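Local coordinates for titin (Homo sapiens, PDB 2J8H), which is a giant elastic protein of muscle, seen here as a rigid tandem of two immunoglobulin domains from its A-band part, at residues Lys43-Gln55 with Leu64-Tyr77. Residues are numbered along the deposited sequence; the frame is centred on the assembly and turned at random.
Sequences KEIIADGLKYRIQ and LIIASVTDDDATVY
R53 and I65 form the hydrogen-bonded pair where strands 52-55 and 64-66 run antiparallel, their axes 4.7 Å apart at closest approach and 163° between directions. I65 N gives a nearly straight bond to R53 O (2.8 Å), R53 N returns one to I65 O, and A67 N to K51 O extends the pairing past the strand end. On one face of the sheet the R53 guanidinium turns one face to I65, whose CG2 is 3.5 Å from NH2. On the other, the Y52 ring is sandwiched between CG of K51, over its centre, and CG2 of I45, while the CD1 tip of I45 meets CD2 of L64 at 3.5 Å. K51, with CG anti to the backbone N (chi1 -175°) and a bend at chi2, carries its ammonium across to A67 O (2.6 Å) and to D73 OD2 (2.8 Å), the latter a salt bridge on the syn side, 29° out of the carboxylate plane. T70 N reaches the same oxygen from the anti side, also tilted, and a water joins D73 OD1 to the hydroxyls of Y52 and Y77. Replacing D73 by an alanine is likely to leave the K51 ammonium without its salt-bridge partner and T70 N without this acceptor. Y77 OH also donates to D73 O (2.7 Å), the tyrosine corner characteristic of Greek-key immunoglobulin domains, here in the turn leading into strand 76-83 of the I-set sandwich.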
loop_
_atom_site.group_PDB
_atom_site.type_symbol
_atom_site.label_atom_id
_atom_site.label_comp_id
_atom_site.label_asym_id
_atom_site.label_seq_id
_atom_site.Cartn_x
_atom_site.Cartn_y
_atom_site.Cartn_z
ATOM N N LYS A 43 26.301 8.828 -10.111
ATOM C CA LYS A 43 26.545 7.478 -10.609
ATOM C C LYS A 43 25.365 7.104 -11.471
ATOM O O LYS A 43 24.213 7.220 -11.040
ATOM C CB LYS A 43 26.713 6.486 -9.463
ATOM C CG LYS A 43 28.030 6.694 -8.679
ATOM C CD LYS A 43 28.309 5.547 -7.696
ATOM C CE LYS A 43 29.672 5.661 -6.987
ATOM N NZ LYS A 43 29.798 4.595 -5.908
ATOM N N GLU A 44 25.622 6.649 -12.688
ATOM C CA GLU A 44 24.521 6.430 -13.621
ATOM C C GLU A 44 23.530 5.398 -13.084
ATOM O O GLU A 44 23.931 4.388 -12.524
ATOM C CB GLU A 44 25.017 5.976 -14.987
ATOM C CG GLU A 44 23.927 6.103 -16.026
ATOM C CD GLU A 44 24.336 5.669 -17.422
ATOM O OE1 GLU A 44 25.527 5.346 -17.656
ATOM O OE2 GLU A 44 23.428 5.665 -18.275
ATOM N N ILE A 45 22.245 5.681 -13.235
ATOM C CA ILE A 45 21.210 4.692 -12.964
ATOM C C ILE A 45 20.965 3.858 -14.212
ATOM O O ILE A 45 20.602 4.389 -15.261
ATOM C CB ILE A 45 19.876 5.345 -12.558
ATOM C CG1 ILE A 45 19.989 6.032 -11.190
ATOM C CG2 ILE A 45 18.791 4.269 -12.438
ATOM C CD1 ILE A 45 18.806 6.962 -10.912
ATOM N N ILE A 46 21.161 2.563 -14.090
ATOM C CA ILE A 46 20.781 1.608 -15.123
ATOM C C ILE A 46 19.445 0.993 -14.691
ATOM O O ILE A 46 19.341 0.354 -13.674
ATOM C CB ILE A 46 21.872 0.550 -15.304
ATOM C CG1 ILE A 46 23.207 1.234 -15.710
ATOM C CG2 ILE A 46 21.493 -0.519 -16.347
ATOM C CD1 ILE A 46 23.127 2.116 -16.945
ATOM N N ALA A 47 18.404 1.246 -15.463
ATOM C CA ALA A 47 17.076 0.781 -15.119
ATOM C C ALA A 47 17.066 -0.728 -15.053
ATOM O O ALA A 47 17.622 -1.384 -15.924
ATOM C CB ALA A 47 16.077 1.276 -16.149
ATOM N N ASP A 48 16.420 -1.263 -14.020
ATOM C CA ASP A 48 16.242 -2.682 -13.841
ATOM C C ASP A 48 14.793 -3.177 -13.957
ATOM O O ASP A 48 14.549 -4.386 -13.968
ATOM C CB ASP A 48 16.821 -3.100 -12.484
ATOM C CG ASP A 48 16.086 -2.492 -11.302
ATOM O OD1 ASP A 48 15.356 -1.519 -11.457
ATOM O OD2 ASP A 48 16.233 -3.029 -10.185
ATOM N N GLY A 49 13.853 -2.243 -14.054
ATOM C CA GLY A 49 12.455 -2.555 -14.206
ATOM C C GLY A 49 11.711 -2.644 -12.891
ATOM O O GLY A 49 10.501 -2.723 -12.880
ATOM N N LEU A 50 12.440 -2.683 -11.787
ATOM C CA LEU A 50 11.887 -2.922 -10.460
ATOM C C LEU A 50 12.086 -1.637 -9.655
ATOM O O LEU A 50 11.207 -0.755 -9.650
ATOM C CB LEU A 50 12.619 -4.102 -9.842
ATOM C CG LEU A 50 12.452 -5.416 -10.641
ATOM C CD1 LEU A 50 13.705 -6.277 -10.496
ATOM C CD2 LEU A 50 11.216 -6.170 -10.191
ATOM N N LYS A 51 13.266 -1.473 -9.073
ATOM C CA LYS A 51 13.566 -0.263 -8.307
ATOM C C LYS A 51 13.535 0.955 -9.197
ATOM O O LYS A 51 13.050 1.998 -8.782
ATOM C CB LYS A 51 14.948 -0.345 -7.661
ATOM C CG LYS A 51 15.293 0.837 -6.740
ATOM C CD LYS A 51 14.297 0.949 -5.573
ATOM C CE LYS A 51 14.611 2.124 -4.616
ATOM N NZ LYS A 51 13.564 2.185 -3.571
ATOM N N TYR A 52 14.076 0.820 -10.418
ATOM C CA TYR A 52 14.219 1.950 -11.339
ATOM C C TYR A 52 13.637 1.631 -12.694
ATOM O O TYR A 52 13.995 0.622 -13.294
ATOM C CB TYR A 52 15.688 2.291 -11.553
ATOM C CG TYR A 52 16.430 2.709 -10.323
ATOM C CD1 TYR A 52 17.440 1.914 -9.801
ATOM C CD2 TYR A 52 16.148 3.918 -9.687
ATOM C CE1 TYR A 52 18.153 2.298 -8.679
ATOM C CE2 TYR A 52 16.860 4.315 -8.544
ATOM C CZ TYR A 52 17.861 3.504 -8.054
ATOM O OH TYR A 52 18.569 3.846 -6.918
ATOM N N ARG A 53 12.756 2.505 -13.171
ATOM C CA ARG A 53 12.200 2.414 -14.512
ATOM C C ARG A 53 12.415 3.742 -15.188
ATOM O O ARG A 53 12.152 4.785 -14.601
ATOM C CB ARG A 53 10.698 2.140 -14.457
ATOM C CG ARG A 53 10.322 0.744 -14.157
ATOM C CD ARG A 53 8.817 0.621 -14.003
ATOM N NE ARG A 53 8.433 1.014 -12.663
ATOM C CZ ARG A 53 7.209 1.415 -12.301
ATOM N NH1 ARG A 53 6.222 1.497 -13.197
ATOM N NH2 ARG A 53 6.971 1.732 -11.014
ATOM N N ILE A 54 12.893 3.712 -16.416
ATOM C CA ILE A 54 13.173 4.920 -17.168
ATOM C C ILE A 54 12.228 4.906 -18.330
ATOM O O ILE A 54 12.033 3.876 -18.973
ATOM C CB ILE A 54 14.610 4.950 -17.655
ATOM C CG1 ILE A 54 15.527 5.179 -16.468
ATOM C CG2 ILE A 54 14.797 6.056 -18.749
ATOM C CD1 ILE A 54 16.985 4.989 -16.752
ATOM N N GLN A 55 11.592 6.040 -18.599
ATOM C CA GLN A 55 10.534 6.068 -19.593
ATOM C C GLN A 55 10.647 7.324 -20.430
ATOM O O GLN A 55 11.112 8.366 -19.953
ATOM C CB GLN A 55 9.182 5.998 -18.927
ATOM C CG GLN A 55 8.956 4.752 -18.097
ATOM C CD GLN A 55 7.562 4.642 -17.582
ATOM O OE1 GLN A 55 6.846 5.637 -17.467
ATOM N NE2 GLN A 55 7.161 3.429 -17.217
ATOM N N LEU A 64 11.920 9.182 -14.720
ATOM C CA LEU A 64 12.496 8.109 -13.963
ATOM C C LEU A 64 11.531 7.819 -12.837
ATOM O O LEU A 64 11.143 8.729 -12.101
ATOM C CB LEU A 64 13.832 8.553 -13.395
ATOM C CG LEU A 64 14.488 7.615 -12.355
ATOM C CD1 LEU A 64 14.962 6.336 -13.002
ATOM C CD2 LEU A 64 15.657 8.370 -11.671
ATOM N N ILE A 65 11.145 6.563 -12.694
ATOM C CA ILE A 65 10.333 6.133 -11.587
ATOM C C ILE A 65 11.197 5.326 -10.627
ATOM O O ILE A 65 11.778 4.313 -11.006
ATOM C CB ILE A 65 9.135 5.263 -12.040
ATOM C CG1 ILE A 65 8.370 5.955 -13.184
ATOM C CG2 ILE A 65 8.186 4.968 -10.839
ATOM C CD1 ILE A 65 7.354 5.054 -13.910
ATOM N N ILE A 66 11.260 5.794 -9.374
ATOM C CA ILE A 66 11.961 5.108 -8.294
ATOM C C ILE A 66 10.898 4.520 -7.419
ATOM O O ILE A 66 10.139 5.255 -6.814
ATOM C CB ILE A 66 12.809 6.077 -7.449
ATOM C CG1 ILE A 66 13.704 6.916 -8.362
ATOM C CG2 ILE A 66 13.630 5.330 -6.410
ATOM C CD1 ILE A 66 14.384 8.069 -7.662
ATOM N N ALA A 67 10.868 3.195 -7.339
ATOM C CA ALA A 67 9.816 2.513 -6.638
ATOM C C ALA A 67 10.045 2.535 -5.156
ATOM O O ALA A 67 11.192 2.432 -4.678
ATOM C CB ALA A 67 9.703 1.069 -7.113
ATOM N N SER A 68 8.938 2.636 -4.418
ATOM C CA SER A 68 8.947 2.318 -3.016
ATOM C C SER A 68 10.106 2.981 -2.301
ATOM O O SER A 68 11.044 2.316 -1.830
ATOM C CB SER A 68 8.997 0.798 -2.842
ATOM O OG SER A 68 7.787 0.218 -3.318
ATOM N N VAL A 69 10.047 4.306 -2.246
ATOM C CA VAL A 69 11.181 5.067 -1.774
ATOM C C VAL A 69 11.447 4.868 -0.292
ATOM O O VAL A 69 10.523 4.749 0.509
ATOM C CB VAL A 69 11.083 6.567 -2.146
ATOM C CG1 VAL A 69 11.145 6.705 -3.631
ATOM C CG2 VAL A 69 9.824 7.223 -1.579
ATOM N N THR A 70 12.731 4.767 0.041
ATOM C CA THR A 70 13.202 4.719 1.405
ATOM C C THR A 70 14.176 5.877 1.597
ATOM O O THR A 70 14.512 6.581 0.635
ATOM C CB THR A 70 13.944 3.429 1.655
ATOM O OG1 THR A 70 15.149 3.442 0.899
ATOM C CG2 THR A 70 13.086 2.239 1.219
ATOM N N ASP A 71 14.637 6.068 2.829
ATOM C CA ASP A 71 15.582 7.140 3.100
ATOM C C ASP A 71 16.858 6.971 2.256
ATOM O O ASP A 71 17.537 7.957 1.947
ATOM C CB ASP A 71 15.882 7.246 4.602
ATOM C CG ASP A 71 16.779 8.435 4.928
ATOM O OD1 ASP A 71 16.428 9.590 4.556
ATOM O OD2 ASP A 71 17.847 8.200 5.541
ATOM N N ASP A 72 17.162 5.739 1.838
ATOM C CA ASP A 72 18.318 5.505 0.972
ATOM C C ASP A 72 18.180 6.193 -0.390
ATOM O O ASP A 72 19.164 6.496 -1.046
ATOM C CB ASP A 72 18.576 4.004 0.772
ATOM C CG ASP A 72 19.803 3.735 -0.121
ATOM O OD1 ASP A 72 20.951 3.890 0.366
ATOM O OD2 ASP A 72 19.625 3.407 -1.321
ATOM N N ASP A 73 16.946 6.446 -0.814
ATOM C CA ASP A 73 16.702 7.116 -2.062
ATOM C C ASP A 73 16.690 8.627 -1.931
ATOM O O ASP A 73 16.610 9.309 -2.926
ATOM C CB ASP A 73 15.376 6.634 -2.635
ATOM C CG ASP A 73 15.362 5.147 -2.833
ATOM O OD1 ASP A 73 16.303 4.644 -3.503
ATOM O OD2 ASP A 73 14.444 4.493 -2.299
ATOM N N ALA A 74 16.755 9.137 -0.711
ATOM C CA ALA A 74 16.634 10.559 -0.456
ATOM C C ALA A 74 17.982 11.200 -0.693
ATOM O O ALA A 74 18.813 11.289 0.203
ATOM C CB ALA A 74 16.165 10.811 0.973
ATOM N N THR A 75 18.217 11.624 -1.918
ATOM C CA THR A 75 19.502 12.224 -2.256
ATOM C C THR A 75 19.318 13.053 -3.514
ATOM O O THR A 75 18.186 13.325 -3.921
ATOM C CB THR A 75 20.613 11.135 -2.422
ATOM O OG1 THR A 75 21.885 11.776 -2.571
ATOM C CG2 THR A 75 20.338 10.228 -3.623
ATOM N N VAL A 76 20.416 13.459 -4.127
ATOM C CA VAL A 76 20.370 14.256 -5.344
ATOM C C VAL A 76 20.501 13.368 -6.575
ATOM O O VAL A 76 21.250 12.391 -6.580
ATOM C CB VAL A 76 21.467 15.347 -5.352
ATOM C CG1 VAL A 76 22.845 14.719 -5.484
ATOM C CG2 VAL A 76 21.233 16.323 -6.486
ATOM N N TYR A 77 19.713 13.705 -7.595
ATOM C CA TYR A 77 19.663 12.997 -8.851
ATOM C C TYR A 77 19.998 13.989 -9.934
ATOM O O TYR A 77 19.780 15.189 -9.764
ATOM C CB TYR A 77 18.268 12.421 -9.093
ATOM C CG TYR A 77 17.931 11.338 -8.096
ATOM C CD1 TYR A 77 17.474 11.656 -6.810
ATOM C CD2 TYR A 77 18.118 10.010 -8.416
ATOM C CE1 TYR A 77 17.197 10.658 -5.887
ATOM C CE2 TYR A 77 17.873 9.013 -7.495
ATOM C CZ TYR A 77 17.401 9.341 -6.233
ATOM O OH TYR A 77 17.147 8.312 -5.341
HETATM O O HOH W 1 10.372 1.919 -10.628
HETATM O O HOH W 2 17.674 5.680 -5.286
#